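Local coordinates for putative polyketide synthase (Brevibacillus brevis, PDB 6HP2), which supplies the O-methyltransferase domain of a trans-AT polyketide synthase, binds S-adenosyl-L-homocysteine, and probably acts in synthesis of the antibiotic bacillaene, at residues D236-S242 with I284-K290; Q85-K90 with A321-N325; Q112-Y117 with P330-Q334; A159-D165 with N185-N191. Numbering follows the deposited sequence.

Interaction 1. Residues D236-S242 with I284-K290; sequences DEIIDVS and ISYCLFK
The two strands, 237-240 and 284-290, run antiparallel, with axes 4.6 Å apart at closest approach and N-to-C directions 156° apart. D236 and E237 open the pairing with a classic beta bulge: D236 N and E237 N both donate to K290 O (2.7 and 3.2 Å), while K290 N returns a bond to E237 O (2.8 Å). The E237 carboxylate forms salt bridges with K90 and R314 and reaches K290 NZ through water 1 (E237 OE2 2.6 Å, K290 NZ 2.9 Å); K290 NZ also bonds to V86 O. I238 sits in a non-hydrogen-bonded pair with F289; its CD1, with chi1 t and chi2 p, lies 3.7 Å above the F289 ring centroid, a CH-pi contact. I239 then pairs with L288 (I239 N to L288 O 3.0 Å, L288 N to I239 O 2.9 Å), and D240 and C287 form a non-hydrogen-bonded pair. D240 OD1 accepts from S242 N (2.9 Å), an Asx turn that leads into helix 242-249 with V241 at its N-cap position. V241 N donates to Y286 O (3.0 Å), and S242 OG accepts from Y286 N (3.1 Å). Strand 284-293 thus lies antiparallel between 194-203 and 233-240, as in class I methyltransferases.

Interaction 2. Residues Q85-K90 with A321-N325; sequences QVLFCK and AEMIN
This is a side-chain packing contact between the C-terminal end of helix 70-88, whose V86 and L87 also pack on L288 of strand 284-293, and helix 316-326. It buries 230 Å² in total, and one side chain, M323, accounts for 100 Å² of that. Residues 85-87 are helical (phi/psi near -64/-40); the chain then unwinds through C89 and K90, whose psi values are close to 0°. Residues 321-325 remain helical throughout, with N325 N bonded to A321 O at 2.9 Å. The closest CA pair is V86 with M323, 6.7 Å apart. M323 projects toward the other segment: chi1 and chi2, both t, extend the chain to SD, and chi3 p (81°) then turns CE aside. At the helix end M323 SD meets Q85 O at 3.4 Å, Q85 CB at 3.8 Å, V86 CG2 at 4.0 Å and C89 CB at 3.7 Å. Beside this packing, K90 folds back with chi1 and chi2 both m, bringing K90 NZ to 3.7 Å from E322 OE2, a long salt bridge; E237 is the stronger partner of K90. The amide end of Q85 is turned to the backbone oxygen of P332. Thioether packing against aliphatic carbon and backbone, with only a stretched ion pair at the margin, implies that this interface depends mainly on shape and apolar burial rather than on directed polar bonds.

Interaction 3. Residues Q112-Y117 with P330-Q334; sequences QIAELY and PYPKQ
Helix 108-116 and the residue after it, Y117, present side chains to the irregular segment 330-334, and the ring of Y331 lies among them. Residues 112-116 are helical, with L116 N bonded to Q112 O and Y117 N to I113 O, both at 2.9 Å; Y117 then leaves the helix at phi/psi -129/80. The closest CA pairs, Q112 with P332 and I113 with Y331, are both 7.5 Å apart. In Y331 (phi/psi -172/138), before the cis peptide to P332, chi1 t directs the ring to the helix and chi2 81° sets its plane. I113, chi1 m and chi2 t, lays CG1 over one ring face, 3.6 Å from the centroid and 20° off the normal, a CH-pi contact. L116, chi1 t and chi2 p, brings CD2 to the ring edge, 4.1 Å from Y331 CD1, and to K333 CE at 3.8 Å, where K333 bends back with chi1 and chi2 both m. Y117, chi1 m, donates from OH to P330 O at 2.6 Å. The side chain of Q112, chi1 m and chi2 t, ends with OE1 bonded to Y44 OH, while Y331 OH bonds to D109. The loop also meets helix 70-88: Y331 packs edge-to-face with F88, and P332 touches R84, an S-adenosyl-L-homocysteine-binding residue. Segment 330-334 bridges helices 108-116 and 70-88, while I113 also packs on T122 of strand 121-126.

Interaction 4. Residues A159-D165 with N185-N191; sequences AFPDLYD and NISSSLN
Polar groups of the loop leading into strand 164-170 are matched to the end of helix 179-188 and to the short strand 190-191. F160 N donates to N185 OD1 (3.0 Å), and N185 ND2 is spent on D158 O and S155 O. The same OD1 lies over a face of the F160 ring, whose CE2 packs on I186 CG1 (3.9 Å). D162 OD1 accepts from L163 N (2.8 Å), and its OD2 forms a salt bridge with K98. Y164 and L190 form a parallel bridge, CA to CA 5.1 Å: Y164 N donates to S189 O (2.8 Å), and Y164 O accepts from N191 N (2.9 Å). N191, chi1 m, donates from ND2 to D165 OD1 (2.8 Å) and to water 3 (3.0 Å), which donates to L163 O (3.0 Å). D165 OD2 accepts from Q97 N and K98 N. Y164 OH bonds to H123. Strand 164-170, helix 179-188 and the parallel strand 194-203 form a beta-alpha-beta unit of the Rossmann-like methyltransferase domain, with 190-191 at the helix exit and F160 touching the S-adenosyl-L-homocysteine-binding S155.

Interactions 1 and 2 are buried, whereas interactions 3 and 4 are partly exposed. Interactions 1 and 4 both involve the mixed sheet: interaction 1 is dominated by antiparallel backbone bonds, while interaction 4 combines a single parallel bridge with side-chain amide and carboxylate bonds nearer the surface. Interactions 2 and 3 rely more on packing, around a thioether and a tyrosine ring respectively. Three of the contacts are joined through segment 85-90. K90 NZ reaches E237 OE1 (2.9 Å), tying interaction 2 to interaction 1, and Q85 NE2 lies 3.0 Å from P332 O, probably a hydrogen bond, tying it to interaction 3. Interaction 4 stands apart, its nearest atoms about 9 Å from interactions 1 and 2.

Interaction 1. Residues D236-S242 with I284-K290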
loop_
_atom_site.group_PDB
_atom_site.type_symbol
_atom_site.label_atom_id
_atom_site.label_comp_id
_atom_site.label_asym_id
_atom_site.label_seq_id
_atom_site.Cartn_x
_atom_site.Cartn_y
_atom_site.Cartn_z
ATOM N N ASP A 236 1.035 -11.721 10.606
ATOM C CA ASP A 236 -0.190 -12.149 11.253
ATOM C C ASP A 236 -1.212 -12.591 10.210
ATOM O O ASP A 236 -1.976 -13.548 10.435
ATOM C CB ASP A 236 -0.738 -11.002 12.130
ATOM C CG ASP A 236 -1.919 -11.454 12.992
ATOM O OD1 ASP A 236 -1.760 -12.449 13.723
ATOM O OD2 ASP A 236 -2.982 -10.834 12.904
ATOM N N GLU A 237 -1.235 -11.891 9.074
ATOM C CA GLU A 237 -2.159 -12.148 7.994
ATOM C C GLU A 237 -1.523 -11.682 6.700
ATOM O O GLU A 237 -0.857 -10.629 6.655
ATOM C CB GLU A 237 -3.487 -11.419 8.242
ATOM C CG GLU A 237 -4.600 -11.845 7.314
ATOM C CD GLU A 237 -5.989 -11.380 7.773
ATOM O OE1 GLU A 237 -6.097 -10.848 8.880
ATOM O OE2 GLU A 237 -6.969 -11.547 7.023
ATOM N N ILE A 238 -1.640 -12.509 5.668
ATOM C CA ILE A 238 -1.163 -12.160 4.318
ATOM C C ILE A 238 -2.290 -12.506 3.356
ATOM O O ILE A 238 -2.833 -13.616 3.396
ATOM C CB ILE A 238 0.158 -12.864 3.950
ATOM C CG1 ILE A 238 0.620 -12.585 2.518
ATOM C CG2 ILE A 238 0.025 -14.424 4.168
ATOM C CD1 ILE A 238 1.270 -11.268 2.344
ATOM N N ILE A 239 -2.697 -11.534 2.534
ATOM C CA ILE A 239 -3.811 -11.708 1.650
ATOM C C ILE A 239 -3.368 -11.503 0.208
ATOM O O ILE A 239 -2.756 -10.493 -0.090
ATOM C CB ILE A 239 -4.894 -10.677 1.984
ATOM C CG1 ILE A 239 -5.466 -10.927 3.384
ATOM C CG2 ILE A 239 -5.982 -10.711 0.943
ATOM C CD1 ILE A 239 -6.268 -9.767 3.930
ATOM N N ASP A 240 -3.702 -12.421 -0.696
ATOM C CA ASP A 240 -3.266 -12.280 -2.079
ATOM C C ASP A 240 -4.362 -11.644 -2.947
ATOM O O ASP A 240 -5.453 -12.197 -3.064
ATOM C CB ASP A 240 -2.898 -13.653 -2.641
ATOM C CG ASP A 240 -2.312 -13.572 -4.035
ATOM O OD1 ASP A 240 -2.134 -12.445 -4.539
ATOM O OD2 ASP A 240 -2.026 -14.634 -4.623
ATOM N N VAL A 241 -4.083 -10.485 -3.548
ATOM C CA VAL A 241 -5.059 -9.811 -4.396
ATOM C C VAL A 241 -4.682 -9.838 -5.875
ATOM O O VAL A 241 -5.316 -9.164 -6.683
ATOM C CB VAL A 241 -5.217 -8.334 -3.999
ATOM C CG1 VAL A 241 -6.609 -7.843 -4.346
ATOM C CG2 VAL A 241 -4.920 -8.127 -2.522
ATOM N N SER A 242 -3.666 -10.620 -6.233
ATOM C CA SER A 242 -3.186 -10.665 -7.617
ATOM C C SER A 242 -4.262 -10.868 -8.693
ATOM O O SER A 242 -4.277 -10.134 -9.681
ATOM C CB SER A 242 -2.070 -11.706 -7.785
ATOM O OG SER A 242 -1.137 -11.625 -6.724
ATOM N N ILE A 284 4.931 -11.985 -10.110
ATOM C CA ILE A 284 4.798 -11.276 -8.850
ATOM C C ILE A 284 3.399 -11.448 -8.314
ATOM O O ILE A 284 2.465 -11.794 -9.040
ATOM C CB ILE A 284 5.116 -9.781 -8.976
ATOM C CG1 ILE A 284 4.166 -9.137 -9.992
ATOM C CG2 ILE A 284 6.573 -9.624 -9.399
ATOM C CD1 ILE A 284 4.512 -7.626 -10.314
ATOM N N SER A 285 3.294 -11.266 -7.006
ATOM C CA SER A 285 2.032 -11.262 -6.294
ATOM C C SER A 285 1.870 -9.921 -5.596
ATOM O O SER A 285 2.793 -9.445 -4.909
ATOM C CB SER A 285 1.950 -12.399 -5.256
ATOM O OG SER A 285 1.987 -13.646 -5.891
ATOM N N TYR A 286 0.670 -9.332 -5.692
ATOM C CA TYR A 286 0.330 -8.073 -5.060
ATOM C C TYR A 286 -0.399 -8.478 -3.800
ATOM O O TYR A 286 -1.480 -9.058 -3.882
ATOM C CB TYR A 286 -0.638 -7.349 -5.965
ATOM C CG TYR A 286 -1.101 -6.002 -5.500
ATOM C CD1 TYR A 286 -2.135 -5.856 -4.594
ATOM C CD2 TYR A 286 -0.561 -4.876 -6.042
ATOM C CE1 TYR A 286 -2.575 -4.599 -4.227
ATOM C CE2 TYR A 286 -0.955 -3.635 -5.665
ATOM C CZ TYR A 286 -1.998 -3.492 -4.811
ATOM O OH TYR A 286 -2.365 -2.220 -4.447
ATOM N N CYS A 287 0.156 -8.189 -2.630
ATOM C CA CYS A 287 -0.488 -8.647 -1.411
ATOM C C CYS A 287 -0.658 -7.635 -0.281
ATOM O O CYS A 287 0.060 -6.640 -0.208
ATOM C CB CYS A 287 0.301 -9.821 -0.841
ATOM S SG CYS A 287 0.568 -11.250 -1.912
ATOM N N LEU A 288 -1.621 -7.908 0.603
ATOM C CA LEU A 288 -1.848 -7.070 1.765
ATOM C C LEU A 288 -1.158 -7.783 2.947
ATOM O O LEU A 288 -1.469 -8.937 3.235
ATOM C CB LEU A 288 -3.335 -6.899 2.076
ATOM C CG LEU A 288 -4.312 -6.731 0.913
ATOM C CD1 LEU A 288 -5.733 -6.630 1.446
ATOM C CD2 LEU A 288 -3.961 -5.502 0.092
ATOM N N PHE A 289 -0.229 -7.108 3.616
ATOM C CA PHE A 289 0.504 -7.667 4.751
ATOM C C PHE A 289 0.026 -7.047 6.064
ATOM O O PHE A 289 -0.000 -5.819 6.180
ATOM C CB PHE A 289 2.014 -7.386 4.709
ATOM C CG PHE A 289 2.740 -7.906 3.506
ATOM C CD1 PHE A 289 2.468 -7.426 2.253
ATOM C CD2 PHE A 289 3.786 -8.762 3.667
ATOM C CE1 PHE A 289 3.210 -7.857 1.163
ATOM C CE2 PHE A 289 4.513 -9.238 2.569
ATOM C CZ PHE A 289 4.213 -8.783 1.325
ATOM N N LYS A 290 -0.243 -7.886 7.064
ATOM C CA LYS A 290 -0.482 -7.426 8.444
ATOM C C LYS A 290 0.579 -8.068 9.336
ATOM O O LYS A 290 0.609 -9.307 9.535
ATOM C CB LYS A 290 -1.886 -7.764 8.905
ATOM C CG LYS A 290 -2.899 -7.485 7.825
ATOM C CD LYS A 290 -4.347 -7.499 8.406
ATOM C CE LYS A 290 -5.314 -7.134 7.306
ATOM N NZ LYS A 290 -6.705 -7.020 7.793
HETATM O O HOH W 1 -8.299 -9.365 7.360
HETATM O O HOH W 2 -0.329 -14.622 -6.540
#

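Interaction 2. Residues Q85-K90 with A321-N325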
loop_
_atom_site.group_PDB
_atom_site.type_symbol
_atom_site.label_atom_id
_atom_site.label_comp_id
_atom_site.label_asym_id
_atom_site.label_seq_id
_atom_site.Cartn_x
_atom_site.Cartn_y
_atom_site.Cartn_z
ATOM N N GLN A 85 -9.973 -0.758 3.166
ATOM C CA GLN A 85 -10.811 -1.237 4.254
ATOM C C GLN A 85 -10.413 -2.648 4.658
ATOM O O GLN A 85 -10.389 -2.984 5.852
ATOM C CB GLN A 85 -12.304 -1.227 3.888
ATOM C CG GLN A 85 -12.885 0.203 3.706
ATOM C CD GLN A 85 -14.297 0.176 3.218
ATOM O OE1 GLN A 85 -14.694 -0.769 2.544
ATOM N NE2 GLN A 85 -15.076 1.205 3.546
ATOM N N VAL A 86 -10.124 -3.499 3.679
ATOM C CA VAL A 86 -9.675 -4.859 4.005
ATOM C C VAL A 86 -8.345 -4.785 4.730
ATOM O O VAL A 86 -8.103 -5.516 5.667
ATOM C CB VAL A 86 -9.597 -5.748 2.751
ATOM C CG1 VAL A 86 -9.044 -7.193 3.095
ATOM C CG2 VAL A 86 -11.041 -5.920 2.146
ATOM N N LEU A 87 -7.473 -3.878 4.332
ATOM C CA LEU A 87 -6.168 -3.815 4.991
ATOM C C LEU A 87 -6.315 -3.418 6.454
ATOM O O LEU A 87 -5.607 -3.947 7.327
ATOM C CB LEU A 87 -5.263 -2.779 4.271
ATOM C CG LEU A 87 -3.849 -2.562 4.832
ATOM C CD1 LEU A 87 -3.009 -3.790 4.571
ATOM C CD2 LEU A 87 -3.236 -1.311 4.149
ATOM N N PHE A 88 -7.189 -2.436 6.725
ATOM C CA PHE A 88 -7.316 -1.838 8.040
ATOM C C PHE A 88 -8.343 -2.528 8.963
ATOM O O PHE A 88 -8.504 -2.104 10.121
ATOM C CB PHE A 88 -7.659 -0.355 7.910
ATOM C CG PHE A 88 -6.462 0.546 7.499
ATOM C CD1 PHE A 88 -5.536 0.961 8.429
ATOM C CD2 PHE A 88 -6.340 1.012 6.200
ATOM C CE1 PHE A 88 -4.496 1.753 8.102
ATOM C CE2 PHE A 88 -5.292 1.817 5.831
ATOM C CZ PHE A 88 -4.352 2.196 6.784
ATOM N N CYS A 89 -9.055 -3.540 8.503
ATOM C CA CYS A 89 -10.298 -3.922 9.191
ATOM C C CYS A 89 -10.107 -4.772 10.449
ATOM O O CYS A 89 -11.125 -5.131 11.091
ATOM C CB CYS A 89 -11.237 -4.665 8.246
ATOM S SG CYS A 89 -10.747 -6.366 7.867
ATOM N N LYS A 90 -8.856 -5.079 10.838
ATOM C CA LYS A 90 -8.580 -5.758 12.105
ATOM C C LYS A 90 -8.028 -4.801 13.163
ATOM O O LYS A 90 -7.723 -5.222 14.245
ATOM C CB LYS A 90 -7.572 -6.921 11.939
ATOM C CG LYS A 90 -8.043 -7.990 10.978
ATOM C CD LYS A 90 -9.234 -8.741 11.472
ATOM C CE LYS A 90 -9.673 -9.846 10.453
ATOM N NZ LYS A 90 -8.630 -10.873 10.224
ATOM N N ALA A 321 -15.036 -10.870 2.007
ATOM C CA ALA A 321 -16.312 -11.407 2.475
ATOM C C ALA A 321 -16.331 -11.544 4.001
ATOM O O ALA A 321 -17.374 -11.349 4.648
ATOM C CB ALA A 321 -16.566 -12.742 1.781
ATOM N N GLU A 322 -15.192 -11.892 4.588
ATOM C CA GLU A 322 -15.098 -11.955 6.049
ATOM C C GLU A 322 -15.306 -10.571 6.648
ATOM O O GLU A 322 -16.025 -10.392 7.618
ATOM C CB GLU A 322 -13.735 -12.512 6.476
ATOM C CG GLU A 322 -13.538 -12.641 7.996
ATOM C CD GLU A 322 -12.100 -12.924 8.389
ATOM O OE1 GLU A 322 -11.873 -13.878 9.146
ATOM O OE2 GLU A 322 -11.189 -12.186 7.974
ATOM N N MET A 323 -14.655 -9.560 6.096
ATOM C CA MET A 323 -14.892 -8.189 6.557
ATOM C C MET A 323 -16.354 -7.786 6.494
ATOM O O MET A 323 -16.916 -7.286 7.475
ATOM C CB MET A 323 -14.023 -7.211 5.737
ATOM C CG MET A 323 -14.181 -5.817 6.193
ATOM S SD MET A 323 -13.283 -4.619 5.184
ATOM C CE MET A 323 -14.519 -4.537 3.909
ATOM N N ILE A 324 -16.984 -7.955 5.344
ATOM C CA ILE A 324 -18.394 -7.584 5.210
ATOM C C ILE A 324 -19.256 -8.354 6.201
ATOM O O ILE A 324 -20.154 -7.792 6.840
ATOM C CB ILE A 324 -18.857 -7.804 3.757
ATOM C CG1 ILE A 324 -18.106 -6.833 2.825
ATOM C CG2 ILE A 324 -20.356 -7.660 3.634
ATOM C CD1 ILE A 324 -18.312 -7.142 1.356
ATOM N N ASN A 325 -18.998 -9.639 6.347
ATOM C CA ASN A 325 -19.772 -10.442 7.287
ATOM C C ASN A 325 -19.559 -10.014 8.741
ATOM O O ASN A 325 -20.478 -10.123 9.539
ATOM C CB ASN A 325 -19.396 -11.920 7.130
ATOM C CG ASN A 325 -20.206 -12.828 8.037
ATOM O OD1 ASN A 325 -19.669 -13.498 8.921
ATOM N ND2 ASN A 325 -21.516 -12.840 7.827
#

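Interaction 3. Residues Q112-Y117 with P330-Q334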
loop_
_atom_site.group_PDB
_atom_site.type_symbol
_atom_site.label_atom_id
_atom_site.label_comp_id
_atom_site.label_asym_id
_atom_site.label_seq_id
_atom_site.Cartn_x
_atom_site.Cartn_y
_atom_site.Cartn_z
ATOM N N GLN A 112 -7.071 11.614 6.268
ATOM C CA GLN A 112 -8.378 11.026 6.569
ATOM C C GLN A 112 -8.394 10.315 7.929
ATOM O O GLN A 112 -9.436 10.320 8.618
ATOM C CB GLN A 112 -8.812 10.058 5.476
ATOM C CG GLN A 112 -9.245 10.749 4.146
ATOM C CD GLN A 112 -9.610 9.723 3.057
ATOM O OE1 GLN A 112 -9.396 8.494 3.204
ATOM N NE2 GLN A 112 -10.126 10.209 1.972
ATOM N N ILE A 113 -7.280 9.660 8.323
ATOM C CA ILE A 113 -7.250 9.011 9.647
ATOM C C ILE A 113 -7.381 10.072 10.742
ATOM O O ILE A 113 -8.101 9.896 11.740
ATOM C CB ILE A 113 -5.982 8.164 9.843
ATOM C CG1 ILE A 113 -5.997 6.956 8.939
ATOM C CG2 ILE A 113 -5.838 7.754 11.323
ATOM C CD1 ILE A 113 -4.682 6.255 8.872
ATOM N N ALA A 114 -6.638 11.166 10.599
ATOM C CA ALA A 114 -6.692 12.235 11.588
ATOM C C ALA A 114 -8.070 12.879 11.642
ATOM O O ALA A 114 -8.557 13.259 12.723
ATOM C CB ALA A 114 -5.634 13.291 11.278
ATOM N N GLU A 115 -8.719 13.026 10.489
ATOM C CA GLU A 115 -10.048 13.624 10.491
ATOM C C GLU A 115 -11.054 12.698 11.156
ATOM O O GLU A 115 -11.884 13.135 11.963
ATOM C CB GLU A 115 -10.516 13.942 9.078
ATOM C CG GLU A 115 -10.027 15.202 8.486
ATOM C CD GLU A 115 -10.812 15.563 7.224
ATOM O OE1 GLU A 115 -11.441 16.641 7.186
ATOM O OE2 GLU A 115 -10.805 14.754 6.279
ATOM N N LEU A 116 -11.023 11.416 10.796
ATOM C CA LEU A 116 -12.013 10.478 11.315
ATOM C C LEU A 116 -11.795 10.157 12.798
ATOM O O LEU A 116 -12.758 9.806 13.499
ATOM C CB LEU A 116 -11.979 9.195 10.489
ATOM C CG LEU A 116 -13.109 8.186 10.619
ATOM C CD1 LEU A 116 -14.480 8.833 10.579
ATOM C CD2 LEU A 116 -12.966 7.156 9.497
ATOM N N TYR A 117 -10.554 10.250 13.287
ATOM C CA TYR A 117 -10.182 9.826 14.654
ATOM C C TYR A 117 -9.433 11.000 15.268
ATOM O O TYR A 117 -8.188 11.012 15.314
ATOM C CB TYR A 117 -9.352 8.532 14.642
ATOM C CG TYR A 117 -10.180 7.362 14.175
ATOM C CD1 TYR A 117 -11.177 6.833 14.985
ATOM C CD2 TYR A 117 -9.987 6.788 12.909
ATOM C CE1 TYR A 117 -11.984 5.771 14.544
ATOM C CE2 TYR A 117 -10.777 5.762 12.454
ATOM C CZ TYR A 117 -11.746 5.242 13.257
ATOM O OH TYR A 117 -12.523 4.189 12.839
ATOM N N PRO A 330 -13.498 -0.079 10.143
ATOM C CA PRO A 330 -13.232 1.209 10.833
ATOM C C PRO A 330 -12.603 2.301 9.955
ATOM O O PRO A 330 -12.599 3.484 10.351
ATOM C CB PRO A 330 -12.235 0.819 11.946
ATOM C CG PRO A 330 -11.549 -0.412 11.398
ATOM C CD PRO A 330 -12.623 -1.154 10.587
ATOM N N TYR A 331 -12.047 1.959 8.806
ATOM C CA TYR A 331 -11.286 2.940 8.026
ATOM C C TYR A 331 -10.911 2.362 6.679
ATOM O O TYR A 331 -10.507 1.218 6.634
ATOM C CB TYR A 331 -9.985 3.338 8.769
ATOM C CG TYR A 331 -9.229 4.320 7.907
ATOM C CD1 TYR A 331 -9.556 5.660 7.884
ATOM C CD2 TYR A 331 -8.228 3.867 7.093
ATOM C CE1 TYR A 331 -8.886 6.531 7.027
ATOM C CE2 TYR A 331 -7.565 4.710 6.220
ATOM C CZ TYR A 331 -7.908 6.035 6.181
ATOM O OH TYR A 331 -7.252 6.839 5.305
ATOM N N PRO A 332 -11.009 3.101 5.577
ATOM C CA PRO A 332 -11.664 4.414 5.438
ATOM C C PRO A 332 -13.158 4.225 5.336
ATOM O O PRO A 332 -13.607 3.097 5.383
ATOM C CB PRO A 332 -11.102 4.982 4.123
ATOM C CG PRO A 332 -10.080 4.002 3.614
ATOM C CD PRO A 332 -10.335 2.683 4.325
ATOM N N LYS A 333 -13.902 5.311 5.175
ATOM C CA LYS A 333 -15.318 5.290 4.827
ATOM C C LYS A 333 -15.480 5.598 3.341
ATOM O O LYS A 333 -14.682 6.331 2.752
ATOM C CB LYS A 333 -16.102 6.314 5.662
ATOM C CG LYS A 333 -15.833 6.243 7.160
ATOM C CD LYS A 333 -16.265 4.911 7.776
ATOM C CE LYS A 333 -15.921 4.843 9.270
ATOM N NZ LYS A 333 -16.623 3.747 10.040
ATOM N N GLN A 334 -16.518 5.041 2.730
ATOM C CA GLN A 334 -16.808 5.347 1.333
ATOM C C GLN A 334 -17.482 6.708 1.244
ATOM O O GLN A 334 -18.244 7.088 2.135
ATOM C CB GLN A 334 -17.707 4.279 0.717
ATOM C CG GLN A 334 -17.036 2.934 0.554
ATOM C CD GLN A 334 -16.188 2.859 -0.715
ATOM O OE1 GLN A 334 -15.960 3.869 -1.421
ATOM N NE2 GLN A 334 -15.690 1.689 -0.993
#

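Interaction 4. Residues A159-D165 with N185-N191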
loop_
_atom_site.group_PDB
_atom_site.type_symbol
_atom_site.label_atom_id
_atom_site.label_comp_id
_atom_site.label_asym_id
_atom_site.label_seq_id
_atom_site.Cartn_x
_atom_site.Cartn_y
_atom_site.Cartn_z
ATOM N N ALA A 159 15.616 8.797 10.154
ATOM C CA ALA A 159 14.931 8.091 11.231
ATOM C C ALA A 159 13.539 8.672 11.414
ATOM O O ALA A 159 13.355 9.881 11.352
ATOM C CB ALA A 159 15.725 8.208 12.543
ATOM N N PHE A 160 12.543 7.812 11.541
ATOM C CA PHE A 160 11.189 8.281 11.827
ATOM C C PHE A 160 11.200 8.977 13.197
ATOM O O PHE A 160 11.976 8.596 14.080
ATOM C CB PHE A 160 10.170 7.129 11.840
ATOM C CG PHE A 160 10.091 6.332 10.600
ATOM C CD1 PHE A 160 9.993 6.927 9.374
ATOM C CD2 PHE A 160 10.078 4.940 10.650
ATOM C CE1 PHE A 160 9.890 6.172 8.273
ATOM C CE2 PHE A 160 10.001 4.208 9.529
ATOM C CZ PHE A 160 9.881 4.810 8.334
ATOM N N PRO A 161 10.458 10.072 13.366
ATOM C CA PRO A 161 10.687 10.912 14.542
ATOM C C PRO A 161 10.064 10.397 15.816
ATOM O O PRO A 161 10.477 10.851 16.881
ATOM C CB PRO A 161 10.089 12.263 14.136
ATOM C CG PRO A 161 9.067 11.927 13.140
ATOM C CD PRO A 161 9.574 10.721 12.398
ATOM N N ASP A 162 9.140 9.442 15.769
ATOM C CA ASP A 162 8.373 9.091 16.972
ATOM C C ASP A 162 8.235 7.574 17.078
ATOM O O ASP A 162 8.832 6.809 16.324
ATOM C CB ASP A 162 7.009 9.782 16.939
ATOM C CG ASP A 162 6.515 10.189 18.325
ATOM O OD1 ASP A 162 6.880 9.543 19.312
ATOM O OD2 ASP A 162 5.739 11.152 18.404
ATOM N N LEU A 163 7.460 7.133 18.067
ATOM C CA LEU A 163 7.085 5.736 18.231
ATOM C C LEU A 163 5.619 5.617 17.883
ATOM O O LEU A 163 4.828 6.500 18.238
ATOM C CB LEU A 163 7.331 5.246 19.649
ATOM C CG LEU A 163 8.749 4.804 20.029
ATOM C CD1 LEU A 163 9.073 3.462 19.389
ATOM C CD2 LEU A 163 9.777 5.827 19.632
ATOM N N TYR A 164 5.274 4.571 17.144
ATOM C CA TYR A 164 3.952 4.447 16.521
ATOM C C TYR A 164 3.239 3.155 16.900
ATOM O O TYR A 164 3.843 2.100 17.002
ATOM C CB TYR A 164 4.030 4.547 14.988
ATOM C CG TYR A 164 4.719 5.827 14.560
ATOM C CD1 TYR A 164 4.018 7.013 14.484
ATOM C CD2 TYR A 164 6.105 5.850 14.304
ATOM C CE1 TYR A 164 4.658 8.202 14.119
ATOM C CE2 TYR A 164 6.748 7.068 13.901
ATOM C CZ TYR A 164 6.027 8.203 13.835
ATOM O OH TYR A 164 6.681 9.384 13.492
ATOM N N ASP A 165 1.923 3.245 17.046
ATOM C CA ASP A 165 1.098 2.068 17.222
ATOM C C ASP A 165 0.781 1.404 15.895
ATOM O O ASP A 165 0.492 0.207 15.849
ATOM C CB ASP A 165 -0.184 2.484 17.931
ATOM C CG ASP A 165 0.099 3.246 19.192
ATOM O OD1 ASP A 165 0.829 2.682 20.051
ATOM O OD2 ASP A 165 -0.338 4.448 19.286
ATOM N N ASN A 185 14.294 0.984 10.406
ATOM C CA ASN A 185 13.565 2.193 10.755
ATOM C C ASN A 185 12.176 1.848 11.257
ATOM O O ASN A 185 11.747 2.324 12.309
ATOM C CB ASN A 185 13.514 3.135 9.530
ATOM C CG ASN A 185 13.404 4.621 9.906
ATOM O OD1 ASN A 185 13.406 5.007 11.085
ATOM N ND2 ASN A 185 13.335 5.464 8.894
ATOM N N ILE A 186 11.489 0.975 10.546
ATOM C CA ILE A 186 10.121 0.602 10.913
ATOM C C ILE A 186 10.100 -0.090 12.271
ATOM O O ILE A 186 9.354 0.298 13.189
ATOM C CB ILE A 186 9.521 -0.301 9.830
ATOM C CG1 ILE A 186 9.286 0.486 8.540
ATOM C CG2 ILE A 186 8.228 -1.058 10.353
ATOM C CD1 ILE A 186 8.873 -0.396 7.391
ATOM N N SER A 187 10.971 -1.086 12.440
ATOM C CA SER A 187 10.946 -1.878 13.669
ATOM C C SER A 187 11.335 -1.046 14.882
ATOM O O SER A 187 10.786 -1.228 15.980
ATOM C CB SER A 187 11.895 -3.085 13.522
ATOM O OG SER A 187 11.810 -3.904 14.666
ATOM N N SER A 188 12.341 -0.183 14.721
ATOM C CA SER A 188 12.799 0.677 15.774
ATOM C C SER A 188 11.749 1.687 16.202
ATOM O O SER A 188 11.839 2.158 17.321
ATOM C CB SER A 188 14.057 1.424 15.330
ATOM O OG SER A 188 15.167 0.561 15.353
ATOM N N SER A 189 10.771 2.022 15.352
ATOM C CA SER A 189 9.735 2.990 15.676
ATOM C C SER A 189 8.366 2.369 15.942
ATOM O O SER A 189 7.355 3.102 15.960
ATOM C CB SER A 189 9.582 4.019 14.530
ATOM O OG SER A 189 10.753 4.763 14.408
ATOM N N LEU A 190 8.291 1.064 16.118
ATOM C CA LEU A 190 7.028 0.375 16.318
ATOM C C LEU A 190 6.884 -0.002 17.787
ATOM O O LEU A 190 7.748 -0.695 18.362
ATOM C CB LEU A 190 6.936 -0.859 15.432
ATOM C CG LEU A 190 5.560 -1.574 15.398
ATOM C CD1 LEU A 190 4.549 -0.788 14.747
ATOM C CD2 LEU A 190 5.739 -2.947 14.747
ATOM N N ASN A 191 5.786 0.433 18.393
ATOM C CA ASN A 191 5.533 0.057 19.779
ATOM C C ASN A 191 5.345 -1.458 19.861
ATOM O O ASN A 191 4.865 -2.101 18.922
ATOM C CB ASN A 191 4.308 0.777 20.311
ATOM C CG ASN A 191 4.591 2.247 20.651
ATOM O OD1 ASN A 191 5.703 2.613 21.031
ATOM N ND2 ASN A 191 3.571 3.087 20.539
HETATM O O HOH W 3 3.518 6.021 20.920
#